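Local structure of 6-phosphogluconate dehydrogenase, NAD-binding (Geobacter metallireducens, 3PEF) at residues S95-P99 with K239-L243; L234-Q238 with F265-R269. The protein probably reduces succinic semialdehyde to gamma-hydroxybutyrate with a nicotinamide cofactor, as a beta-hydroxyacid dehydrogenase that binds NADP+. The protein carries 2 engineered substitutions. One frame throughout, in Å; residues are numbered along the deposited sequence.

Contact 1: residues S95-P99 with K239-L243; sequences STVDP and KDLRL. With NAP (NADP nicotinamide-adenine-dinucleotide phosphate), chain I.
Lys-239 reaches across from helix 234-251 and lays its ammonium over the backbone of Thr-96, where NZ donates a hydrogen bond to Thr-96 O at 3.1 Å. This joins the Rossmann-type cofactor domain to the helical C-terminal domain of a beta-hydroxyacid dehydrogenase, at the loop that follows strand 90-93. Residues 95-98 run extended, and Asp-98, chi1 p, N-caps helix 99-111, its OD1 bonded to Thr-101. Residues 239-243 form one helical turn, closed by Leu-243 N to Lys-239 O at 2.9 Å. The nearest CA pairs are Thr-96 with Asp-240 at 7.4 Å and Asp-98 with Leu-243 at 6.2 Å. Lys-239 (chi1 t) also forms a salt bridge to its neighbour, NZ to Asp-240 OD1 at 2.8 Å, and Thr-96 CG2 lies 3.2 Å from that OD1. One turn further along the helix, Leu-243 (m, t) packs its CD1 4.0 Å from Asp-98 N and 4.1 Å from Val-97 C. The predicted active-site residue Lys-171 touches the Thr-96 side chain. Both segments hold the nicotinamide ribose of NADP+: Thr-96 N donates to NAP O3D at 3.1 Å, and Lys-239 NZ to NAP O2D at 3.0 Å. One water connects Thr-96 OG1 (2.9 Å), NAP O2D (2.7 Å) and Asp-240 OD2, to which it donates at 2.6 Å.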
ATOM      1  N   SER A  95     -10.084 -28.259   0.770  1.00 21.39           N
ATOM      2  CA  SER A  95      -8.937 -27.380   0.551  1.00 21.69           C
ATOM      3  C   SER A  95      -9.352 -25.924   0.355  1.00 17.25           C
ATOM      4  O   SER A  95     -10.391 -25.645  -0.230  1.00 24.56           O
ATOM      5  CB  SER A  95      -8.167 -27.830  -0.691  1.00 18.53           C
ATOM      6  OG  SER A  95      -7.949 -29.231  -0.676  1.00 24.88           O
ATOM      7  N   THR A  96      -8.514 -24.993   0.798  1.00 17.59           N
ATOM      8  CA  THR A  96      -8.730 -23.588   0.470  1.00 17.33           C
ATOM      9  C   THR A  96      -8.189 -23.291  -0.911  1.00 22.06           C
ATOM     10  O   THR A  96      -6.977 -23.370  -1.169  1.00 19.88           O
ATOM     11  CB  THR A  96      -8.081 -22.645   1.467  1.00 22.05           C
ATOM     12  OG1 THR A  96      -8.559 -22.970   2.773  1.00 21.48           O
ATOM     13  CG2 THR A  96      -8.449 -21.184   1.130  1.00 17.79           C
ATOM     14  N   VAL A  97      -9.109 -22.935  -1.796  1.00 17.19           N
ATOM     15  CA  VAL A  97      -8.841 -22.864  -3.219  1.00 15.76           C
ATOM     16  C   VAL A  97      -9.737 -21.769  -3.779  1.00 23.55           C
ATOM     17  O   VAL A  97     -10.656 -21.317  -3.094  1.00 22.53           O
ATOM     18  CB  VAL A  97      -9.192 -24.229  -3.814  1.00 25.78           C
ATOM     19  CG1 VAL A  97      -9.742 -24.113  -5.181  1.00 41.71           C
ATOM     20  CG2 VAL A  97      -7.981 -25.206  -3.702  1.00 22.31           C
ATOM     21  N   ASP A  98      -9.461 -21.305  -4.992  1.00 18.89           N
ATOM     22  CA  ASP A  98     -10.291 -20.256  -5.583  1.00 22.72           C
ATOM     23  C   ASP A  98     -11.552 -20.876  -6.158  1.00 22.58           C
ATOM     24  O   ASP A  98     -11.565 -22.062  -6.492  1.00 28.38           O
ATOM     25  CB  ASP A  98      -9.534 -19.504  -6.674  1.00 28.06           C
ATOM     26  CG  ASP A  98      -9.044 -20.419  -7.783  1.00 32.10           C
ATOM     27  OD1 ASP A  98      -8.191 -21.292  -7.512  1.00 35.24           O
ATOM     28  OD2 ASP A  98      -9.515 -20.270  -8.924  1.00 34.04           O
ATOM     29  N   PRO A  99     -12.619 -20.075  -6.278  1.00 19.84           N
ATOM     30  CA  PRO A  99     -13.895 -20.568  -6.809  1.00 24.32           C
ATOM     31  C   PRO A  99     -13.734 -21.292  -8.140  1.00 24.54           C
ATOM     32  O   PRO A  99     -14.365 -22.321  -8.347  1.00 28.46           O
ATOM     33  CB  PRO A  99     -14.708 -19.284  -7.038  1.00 25.34           C
ATOM     34  CG  PRO A  99     -14.108 -18.278  -6.142  1.00 29.95           C
ATOM     35  CD  PRO A  99     -12.650 -18.631  -5.996  1.00 24.99           C
ATOM     36  N   LYS A 239      -0.800 -17.574   0.443  1.00 19.00           N
ATOM     37  CA  LYS A 239      -1.517 -18.146  -0.687  1.00 23.37           C
ATOM     38  C   LYS A 239      -2.989 -17.689  -0.656  1.00 22.80           C
ATOM     39  O   LYS A 239      -3.572 -17.372  -1.688  1.00 28.45           O
ATOM     40  CB  LYS A 239      -1.422 -19.686  -0.663  1.00 17.72           C
ATOM     41  CG  LYS A 239      -2.343 -20.402  -1.671  1.00 20.51           C
ATOM     42  CD  LYS A 239      -3.681 -20.831  -1.058  1.00 21.91           C
ATOM     43  CE  LYS A 239      -3.479 -21.838   0.054  1.00 21.95           C
ATOM     44  NZ  LYS A 239      -4.745 -22.351   0.644  1.00 22.74           N
ATOM     45  N   ASP A 240      -3.578 -17.651   0.534  1.00 19.99           N
ATOM     46  CA  ASP A 240      -4.970 -17.222   0.676  1.00 23.95           C
ATOM     47  C   ASP A 240      -5.128 -15.754   0.285  1.00 21.08           C
ATOM     48  O   ASP A 240      -6.075 -15.393  -0.400  1.00 22.05           O
ATOM     49  CB  ASP A 240      -5.488 -17.455   2.100  1.00 21.07           C
ATOM     50  CG  ASP A 240      -5.769 -18.936   2.402  1.00 29.46           C
ATOM     51  OD1 ASP A 240      -5.632 -19.809   1.507  1.00 32.20           O
ATOM     52  OD2 ASP A 240      -6.127 -19.229   3.561  1.00 31.43           O
ATOM     53  N   LEU A 241      -4.186 -14.917   0.703  1.00 14.06           N
ATOM     54  CA  LEU A 241      -4.209 -13.505   0.342  1.00 19.47           C
ATOM     55  C   LEU A 241      -4.034 -13.345  -1.177  1.00 23.73           C
ATOM     56  O   LEU A 241      -4.718 -12.553  -1.822  1.00 22.36           O
ATOM     57  CB  LEU A 241      -3.111 -12.768   1.106  1.00 17.72           C
ATOM     58  CG  LEU A 241      -3.429 -11.931   2.355  1.00 34.65           C
ATOM     59  CD1 LEU A 241      -4.876 -12.068   2.874  1.00 34.80           C
ATOM     60  CD2 LEU A 241      -2.418 -12.180   3.465  1.00 18.96           C
ATOM     61  N   ARG A 242      -3.112 -14.110  -1.746  1.00 19.11           N
ATOM     62  CA  ARG A 242      -2.945 -14.161  -3.197  1.00 17.17           C
ATOM     63  C   ARG A 242      -4.287 -14.421  -3.866  1.00 18.16           C
ATOM     64  O   ARG A 242      -4.694 -13.705  -4.774  1.00 18.11           O
ATOM     65  CB  ARG A 242      -1.977 -15.290  -3.537  1.00 21.41           C
ATOM     66  CG  ARG A 242      -1.701 -15.560  -5.014  1.00 21.13           C
ATOM     67  CD  ARG A 242      -0.394 -16.387  -5.078  1.00 32.04           C
ATOM     68  NE  ARG A 242      -0.660 -17.768  -4.798  1.00 28.71           N
ATOM     69  CZ  ARG A 242       0.135 -18.632  -4.166  1.00 28.24           C
ATOM     70  NH1 ARG A 242      -0.311 -19.862  -4.015  1.00 27.60           N
ATOM     71  NH2 ARG A 242       1.332 -18.311  -3.678  1.00 21.98           N
ATOM     72  N   LEU A 243      -4.985 -15.446  -3.396  1.00 17.87           N
ATOM     73  CA  LEU A 243      -6.245 -15.835  -4.016  1.00 21.51           C
ATOM     74  C   LEU A 243      -7.362 -14.818  -3.827  1.00 18.22           C
ATOM     75  O   LEU A 243      -8.221 -14.667  -4.709  1.00 15.70           O
ATOM     76  CB  LEU A 243      -6.692 -17.206  -3.504  1.00 21.05           C
ATOM     77  CG  LEU A 243      -5.761 -18.371  -3.842  1.00 22.06           C
ATOM     78  CD1 LEU A 243      -6.343 -19.610  -3.188  1.00 16.57           C
ATOM     79  CD2 LEU A 243      -5.600 -18.563  -5.367  1.00 18.35           C
TER
HETATM   80  PA  NAP I 301      -0.047 -28.614   5.321  1.00 23.95           P
HETATM   81  O1A NAP I 301       1.117 -27.966   4.678  1.00 21.04           O
HETATM   82  O2A NAP I 301       0.214 -29.199   6.649  1.00 25.15           O
HETATM   83  O5B NAP I 301      -0.648 -29.745   4.359  1.00 27.28           O
HETATM   84  C5B NAP I 301      -0.673 -29.564   2.969  1.00 24.43           C
HETATM   85  C4B NAP I 301      -1.147 -30.875   2.368  1.00 24.13           C
HETATM   86  O4B NAP I 301      -1.224 -30.719   0.967  1.00 24.13           O
HETATM   87  C3B NAP I 301      -0.149 -31.999   2.629  1.00 21.32           C
HETATM   88  O3B NAP I 301      -0.921 -33.165   2.797  1.00 22.29           O
HETATM   89  C2B NAP I 301       0.607 -32.079   1.319  1.00 22.45           C
HETATM   90  O2B NAP I 301       1.171 -33.332   1.031  1.00 23.98           O
HETATM   91  C1B NAP I 301      -0.524 -31.776   0.355  1.00 22.25           C
HETATM   92  N9A NAP I 301      -0.007 -31.407  -0.971  1.00 23.96           N
HETATM   93  C8A NAP I 301       0.656 -30.250  -1.297  1.00 26.45           C
HETATM   94  N7A NAP I 301       0.976 -30.302  -2.610  1.00 23.30           N
HETATM   95  C5A NAP I 301       0.539 -31.474  -3.114  1.00 22.16           C
HETATM   96  C6A NAP I 301       0.594 -32.008  -4.390  1.00 24.96           C
HETATM   97  N6A NAP I 301       1.179 -31.329  -5.368  1.00 25.41           N
HETATM   98  N1A NAP I 301       0.059 -33.247  -4.623  1.00 22.28           N
HETATM   99  C2A NAP I 301      -0.546 -33.947  -3.593  1.00 25.97           C
HETATM  100  N3A NAP I 301      -0.608 -33.402  -2.324  1.00 24.57           N
HETATM  101  C4A NAP I 301      -0.079 -32.182  -2.095  1.00 18.16           C
HETATM  102  O3  NAP I 301      -1.172 -27.494   5.439  1.00 19.69           O
HETATM  103  PN  NAP I 301      -2.606 -27.538   6.109  1.00 22.33           P
HETATM  104  O1N NAP I 301      -2.724 -26.434   7.076  1.00 25.70           O
HETATM  105  O2N NAP I 301      -2.953 -28.906   6.543  1.00 18.17           O
HETATM  106  O5D NAP I 301      -3.371 -27.142   4.748  1.00 30.53           O
HETATM  107  C5D NAP I 301      -4.403 -27.892   4.164  1.00 27.42           C
HETATM  108  C4D NAP I 301      -5.440 -26.891   3.659  1.00 21.69           C
HETATM  109  O4D NAP I 301      -6.204 -26.352   4.711  1.00 24.93           O
HETATM  110  C3D NAP I 301      -4.795 -25.681   3.014  1.00 26.71           C
HETATM  111  O3D NAP I 301      -5.622 -25.359   1.917  1.00 20.80           O
HETATM  112  C2D NAP I 301      -4.847 -24.603   4.085  1.00 20.29           C
HETATM  113  O2D NAP I 301      -4.886 -23.330   3.502  1.00 26.17           O
HETATM  114  C1D NAP I 301      -6.172 -24.938   4.723  1.00 26.15           C
HETATM  115  N1N NAP I 301      -6.410 -24.492   6.113  1.00 26.12           N
HETATM  116  C2N NAP I 301      -5.402 -24.492   7.032  1.00 19.93           C
HETATM  117  C3N NAP I 301      -5.653 -24.122   8.351  1.00 23.61           C
HETATM  118  C7N NAP I 301      -4.553 -24.172   9.369  1.00 13.18           C
HETATM  119  O7N NAP I 301      -4.712 -23.388  10.499  1.00 24.16           O
HETATM  120  N7N NAP I 301      -3.444 -24.915   9.211  1.00 14.13           N
HETATM  121  C4N NAP I 301      -6.942 -23.748   8.747  1.00 21.05           C
HETATM  122  C5N NAP I 301      -7.969 -23.782   7.806  1.00 21.42           C
HETATM  123  C6N NAP I 301      -7.698 -24.171   6.494  1.00 24.11           C
HETATM  124  P2B NAP I 301       2.615 -33.772   1.645  1.00 27.15           P
HETATM  125  O1X NAP I 301       3.120 -34.882   0.734  1.00 28.82           O
HETATM  126  O2X NAP I 301       3.524 -32.587   1.622  1.00 19.80           O
HETATM  127  O3X NAP I 301       2.441 -34.244   3.061  1.00 26.87           O
HETATM  128  O   HOH W   1      -6.674 -21.576   4.548  1.00 21.17           O

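Contact 2: residues L234-Q238 with F265-R269; sequences LKHMQ and FKGAR. With NAP (NADP nicotinamide-adenine-dinucleotide phosphate), chain I.
Two helical turns, 234-238 and 265-269, pack roughly antiparallel, with a signed crossing angle of -148° and axes 9.3 Å apart at closest approach. Gln-238 meets Phe-265 at one end (CA atoms 5.5 Å apart) and Lys-235 meets Arg-269 at the other (6.5 Å). Leu-234, with chi1 t, is the bump that fills the hollow between Phe-265, Ala-268 and Arg-269: its CD1 sits 3.5 Å from Ala-268 CB, using the shallow spot left by that small side chain, while CD2 lies 3.7 Å from both Phe-265 O and Arg-269 CG. The Phe-265 ring, chi1 m, has Leu-234 CG near its edge, 3.9 Å from CD2 of Phe-265, and Met-237 over one face. There Met-237 CG makes a CH-pi contact 3.8 Å from the ring centroid, and Met-237 SD stands obliquely at 5.0 Å, a Met-aromatic contact. These helices, 234-251 and 256-270, belong to the all-helical C-terminal domain of the beta-hydroxyacid dehydrogenase fold. Gln-238 (chi1 t) lies over the opposing backbone, with CG 3.8 Å from Phe-265 CB and NE2 3.5 Å from Lys-266 CG; NE2 also bonds Asp-249 of the second subunit. Arg-269 folds back so that a guanidinium face covers Lys-235 CB, 3.8 Å from NE of Arg-269, and its NH1, whose position is less certain, donates to Gln-238 OE1 at 2.9 Å. On the side of helix 234-251 away from Phe-265, His-236 NE2 donates to NAP O1A at 2.9 Å, almost straight at 177°.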
ATOM      1  N   LEU A 234       2.542 -20.022   7.461  1.00 24.38           N
ATOM      2  CA  LEU A 234       2.612 -18.697   6.873  1.00 18.35           C
ATOM      3  C   LEU A 234       2.506 -18.730   5.342  1.00 23.77           C
ATOM      4  O   LEU A 234       1.845 -17.880   4.748  1.00 22.48           O
ATOM      5  CB  LEU A 234       3.860 -17.945   7.354  1.00 21.30           C
ATOM      6  CG  LEU A 234       3.938 -16.451   7.014  1.00 23.35           C
ATOM      7  CD1 LEU A 234       4.757 -15.648   8.031  1.00 17.64           C
ATOM      8  CD2 LEU A 234       4.482 -16.253   5.600  1.00 24.27           C
ATOM      9  N   LYS A 235       3.119 -19.720   4.702  1.00 19.35           N
ATOM     10  CA  LYS A 235       3.009 -19.820   3.246  1.00 20.64           C
ATOM     11  C   LYS A 235       1.547 -19.962   2.809  1.00 16.71           C
ATOM     12  O   LYS A 235       1.160 -19.452   1.753  1.00 24.40           O
ATOM     13  CB  LYS A 235       3.848 -20.980   2.700  1.00 19.96           C
ATOM     14  CG  LYS A 235       3.432 -22.363   3.223  1.00 23.41           C
ATOM     15  CD  LYS A 235       4.473 -23.443   2.825  1.00 28.88           C
ATOM     16  CE  LYS A 235       4.014 -24.840   3.313  1.00 31.28           C
ATOM     17  NZ  LYS A 235       5.025 -25.909   3.075  1.00 39.61           N
ATOM     18  N   HIS A 236       0.732 -20.648   3.619  1.00 15.26           N
ATOM     19  CA  HIS A 236      -0.685 -20.829   3.286  1.00 19.69           C
ATOM     20  C   HIS A 236      -1.497 -19.555   3.488  1.00 15.09           C
ATOM     21  O   HIS A 236      -2.433 -19.285   2.716  1.00 22.78           O
ATOM     22  CB  HIS A 236      -1.319 -22.009   4.040  1.00 19.69           C
ATOM     23  CG  HIS A 236      -0.660 -23.325   3.752  1.00 28.26           C
ATOM     24  ND1 HIS A 236      -0.120 -23.631   2.519  1.00 25.59           N
ATOM     25  CD2 HIS A 236      -0.447 -24.406   4.534  1.00 19.93           C
ATOM     26  CE1 HIS A 236       0.403 -24.843   2.557  1.00 26.81           C
ATOM     27  NE2 HIS A 236       0.209 -25.341   3.766  1.00 25.86           N
ATOM     28  N   MET A 237      -1.180 -18.794   4.532  1.00 19.97           N
ATOM     29  CA  MET A 237      -1.822 -17.477   4.730  1.00 16.25           C
ATOM     30  C   MET A 237      -1.569 -16.630   3.489  1.00 20.98           C
ATOM     31  O   MET A 237      -2.478 -15.986   2.945  1.00 25.19           O
ATOM     32  CB  MET A 237      -1.256 -16.760   5.965  1.00 19.28           C
ATOM     33  CG  MET A 237      -1.770 -15.329   6.168  1.00 18.64           C
ATOM     34  SD  MET A 237      -3.513 -15.242   6.705  1.00 26.93           S
ATOM     35  CE  MET A 237      -4.389 -15.144   5.180  1.00 14.46           C
ATOM     36  N   GLN A 238      -0.325 -16.639   3.030  1.00 18.49           N
ATOM     37  CA  GLN A 238       0.043 -15.801   1.882  1.00 20.23           C
ATOM     38  C   GLN A 238      -0.680 -16.260   0.615  1.00 17.19           C
ATOM     39  O   GLN A 238      -1.094 -15.442  -0.194  1.00 18.67           O
ATOM     40  CB  GLN A 238       1.567 -15.802   1.670  1.00 15.30           C
ATOM     41  CG  GLN A 238       2.077 -14.709   0.718  1.00 19.20           C
ATOM     42  CD  GLN A 238       2.145 -15.176  -0.726  1.00 23.08           C
ATOM     43  OE1 GLN A 238       2.812 -16.154  -1.038  1.00 22.20           O
ATOM     44  NE2 GLN A 238       1.459 -14.477  -1.609  1.00 18.76           N
ATOM     45  N   PHE A 265       3.187 -10.442   3.702  1.00 20.35           N
ATOM     46  CA  PHE A 265       3.344 -11.879   3.933  1.00 21.74           C
ATOM     47  C   PHE A 265       4.369 -12.485   2.983  1.00 24.65           C
ATOM     48  O   PHE A 265       5.121 -13.388   3.368  1.00 22.04           O
ATOM     49  CB  PHE A 265       2.006 -12.611   3.907  1.00 19.22           C
ATOM     50  CG  PHE A 265       1.283 -12.546   5.226  1.00 22.01           C
ATOM     51  CD1 PHE A 265       0.236 -11.661   5.418  1.00 17.78           C
ATOM     52  CD2 PHE A 265       1.694 -13.341   6.297  1.00 20.96           C
ATOM     53  CE1 PHE A 265      -0.425 -11.595   6.646  1.00 24.43           C
ATOM     54  CE2 PHE A 265       1.047 -13.275   7.533  1.00 20.99           C
ATOM     55  CZ  PHE A 265      -0.017 -12.398   7.705  1.00 23.80           C
ATOM     56  N   LYS A 266       4.417 -11.969   1.757  1.00 16.05           N
ATOM     57  CA  LYS A 266       5.450 -12.399   0.809  1.00 24.02           C
ATOM     58  C   LYS A 266       6.830 -12.087   1.359  1.00 27.45           C
ATOM     59  O   LYS A 266       7.779 -12.860   1.168  1.00 24.13           O
ATOM     60  CB  LYS A 266       5.286 -11.720  -0.556  1.00 23.05           C
ATOM     61  CG  LYS A 266       4.144 -12.245  -1.435  1.00 20.93           C
ATOM     62  CD  LYS A 266       4.006 -11.382  -2.707  1.00 23.23           C
ATOM     63  CE  LYS A 266       2.776 -11.769  -3.524  1.00 20.95           C
ATOM     64  NZ  LYS A 266       2.618 -10.938  -4.787  1.00 22.80           N
ATOM     65  N   GLY A 267       6.944 -10.945   2.025  1.00 21.26           N
ATOM     66  CA  GLY A 267       8.209 -10.548   2.611  1.00 22.43           C
ATOM     67  C   GLY A 267       8.618 -11.549   3.677  1.00 27.50           C
ATOM     68  O   GLY A 267       9.782 -11.965   3.759  1.00 27.17           O
ATOM     69  N   ALA A 268       7.655 -11.944   4.501  1.00 19.11           N
ATOM     70  CA  ALA A 268       7.914 -12.961   5.506  1.00 23.38           C
ATOM     71  C   ALA A 268       8.345 -14.289   4.879  1.00 25.82           C
ATOM     72  O   ALA A 268       9.211 -14.969   5.422  1.00 27.34           O
ATOM     73  CB  ALA A 268       6.704 -13.153   6.434  1.00 24.04           C
ATOM     74  N   ARG A 269       7.756 -14.676   3.748  1.00 23.87           N
ATOM     75  CA  ARG A 269       8.204 -15.915   3.090  1.00 28.81           C
ATOM     76  C   ARG A 269       9.639 -15.785   2.639  1.00 29.03           C
ATOM     77  O   ARG A 269      10.408 -16.743   2.724  1.00 29.27           O
ATOM     78  CB  ARG A 269       7.360 -16.266   1.866  1.00 28.96           C
ATOM     79  CG  ARG A 269       5.957 -16.675   2.183  1.00 32.57           C
ATOM     80  CD  ARG A 269       5.266 -17.163   0.945  1.00 34.03           C
ATOM     81  NE  ARG A 269       5.726 -18.494   0.564  1.00 35.26           N
ATOM     82  CZ  ARG A 269       5.156 -19.218  -0.393  1.00 39.53           C
ATOM     83  NH1 ARG A 269       4.104 -18.735  -1.049  1.00 39.87           N
ATOM     84  NH2 ARG A 269       5.615 -20.424  -0.688  1.00 37.69           N
TER
HETATM   85  PA  NAP I 301      -0.047 -28.614   5.321  1.00 23.95           P
HETATM   86  O1A NAP I 301       1.117 -27.966   4.678  1.00 21.04           O
HETATM   87  O2A NAP I 301       0.214 -29.199   6.649  1.00 25.15           O
HETATM   88  O5B NAP I 301      -0.648 -29.745   4.359  1.00 27.28           O
HETATM   89  C5B NAP I 301      -0.673 -29.564   2.969  1.00 24.43           C
HETATM   90  C4B NAP I 301      -1.147 -30.875   2.368  1.00 24.13           C
HETATM   91  O4B NAP I 301      -1.224 -30.719   0.967  1.00 24.13           O
HETATM   92  C3B NAP I 301      -0.149 -31.999   2.629  1.00 21.32           C
HETATM   93  O3B NAP I 301      -0.921 -33.165   2.797  1.00 22.29           O
HETATM   94  C2B NAP I 301       0.607 -32.079   1.319  1.00 22.45           C
HETATM   95  O2B NAP I 301       1.171 -33.332   1.031  1.00 23.98           O
HETATM   96  C1B NAP I 301      -0.524 -31.776   0.355  1.00 22.25           C
HETATM   97  N9A NAP I 301      -0.007 -31.407  -0.971  1.00 23.96           N
HETATM   98  C8A NAP I 301       0.656 -30.250  -1.297  1.00 26.45           C
HETATM   99  N7A NAP I 301       0.976 -30.302  -2.610  1.00 23.30           N
HETATM  100  C5A NAP I 301       0.539 -31.474  -3.114  1.00 22.16           C
HETATM  101  C6A NAP I 301       0.594 -32.008  -4.390  1.00 24.96           C
HETATM  102  N6A NAP I 301       1.179 -31.329  -5.368  1.00 25.41           N
HETATM  103  N1A NAP I 301       0.059 -33.247  -4.623  1.00 22.28           N
HETATM  104  C2A NAP I 301      -0.546 -33.947  -3.593  1.00 25.97           C
HETATM  105  N3A NAP I 301      -0.608 -33.402  -2.324  1.00 24.57           N
HETATM  106  C4A NAP I 301      -0.079 -32.182  -2.095  1.00 18.16           C
HETATM  107  O3  NAP I 301      -1.172 -27.494   5.439  1.00 19.69           O
HETATM  108  PN  NAP I 301      -2.606 -27.538   6.109  1.00 22.33           P
HETATM  109  O1N NAP I 301      -2.724 -26.434   7.076  1.00 25.70           O
HETATM  110  O2N NAP I 301      -2.953 -28.906   6.543  1.00 18.17           O
HETATM  111  O5D NAP I 301      -3.371 -27.142   4.748  1.00 30.53           O
HETATM  112  C5D NAP I 301      -4.403 -27.892   4.164  1.00 27.42           C
HETATM  113  C4D NAP I 301      -5.440 -26.891   3.659  1.00 21.69           C
HETATM  114  O4D NAP I 301      -6.204 -26.352   4.711  1.00 24.93           O
HETATM  115  C3D NAP I 301      -4.795 -25.681   3.014  1.00 26.71           C
HETATM  116  O3D NAP I 301      -5.622 -25.359   1.917  1.00 20.80           O
HETATM  117  C2D NAP I 301      -4.847 -24.603   4.085  1.00 20.29           C
HETATM  118  O2D NAP I 301      -4.886 -23.330   3.502  1.00 26.17           O
HETATM  119  C1D NAP I 301      -6.172 -24.938   4.723  1.00 26.15           C
HETATM  120  N1N NAP I 301      -6.410 -24.492   6.113  1.00 26.12           N
HETATM  121  C2N NAP I 301      -5.402 -24.492   7.032  1.00 19.93           C
HETATM  122  C3N NAP I 301      -5.653 -24.122   8.351  1.00 23.61           C
HETATM  123  C7N NAP I 301      -4.553 -24.172   9.369  1.00 13.18           C
HETATM  124  O7N NAP I 301      -4.712 -23.388  10.499  1.00 24.16           O
HETATM  125  N7N NAP I 301      -3.444 -24.915   9.211  1.00 14.13           N
HETATM  126  C4N NAP I 301      -6.942 -23.748   8.747  1.00 21.05           C
HETATM  127  C5N NAP I 301      -7.969 -23.782   7.806  1.00 21.42           C
HETATM  128  C6N NAP I 301      -7.698 -24.171   6.494  1.00 24.11           C
HETATM  129  P2B NAP I 301       2.615 -33.772   1.645  1.00 27.15           P
HETATM  130  O1X NAP I 301       3.120 -34.882   0.734  1.00 28.82           O
HETATM  131  O2X NAP I 301       3.524 -32.587   1.622  1.00 19.80           O
HETATM  132  O3X NAP I 301       2.441 -34.244   3.061  1.00 26.87           O

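Overall arrangement
Contacts 1 and 2 occupy successive turns of helix 234-251, their centres 13 Å apart. Contact 1 faces the cofactor domain, and contact 2 fixes the helix to helix 256-270. The two meet directly: Leu-241 CD2 packs 3.3 Å from Phe-265 CD1, and the like-charged Arg-242 NH2 and Arg-269 NH1 come within 3.8 Å. Asp-249 of the second subunit forms a salt bridge with Arg-242 and a hydrogen bond with Gln-238, tying both contacts to the same interface. NADP+ joins them too: contact 1 reaches its nicotinamide ribose through Thr-96 and Lys-239, contact 2 its pyrophosphate through His-236, so one helix supplies contacts to both the nicotinamide ribose and the pyrophosphate.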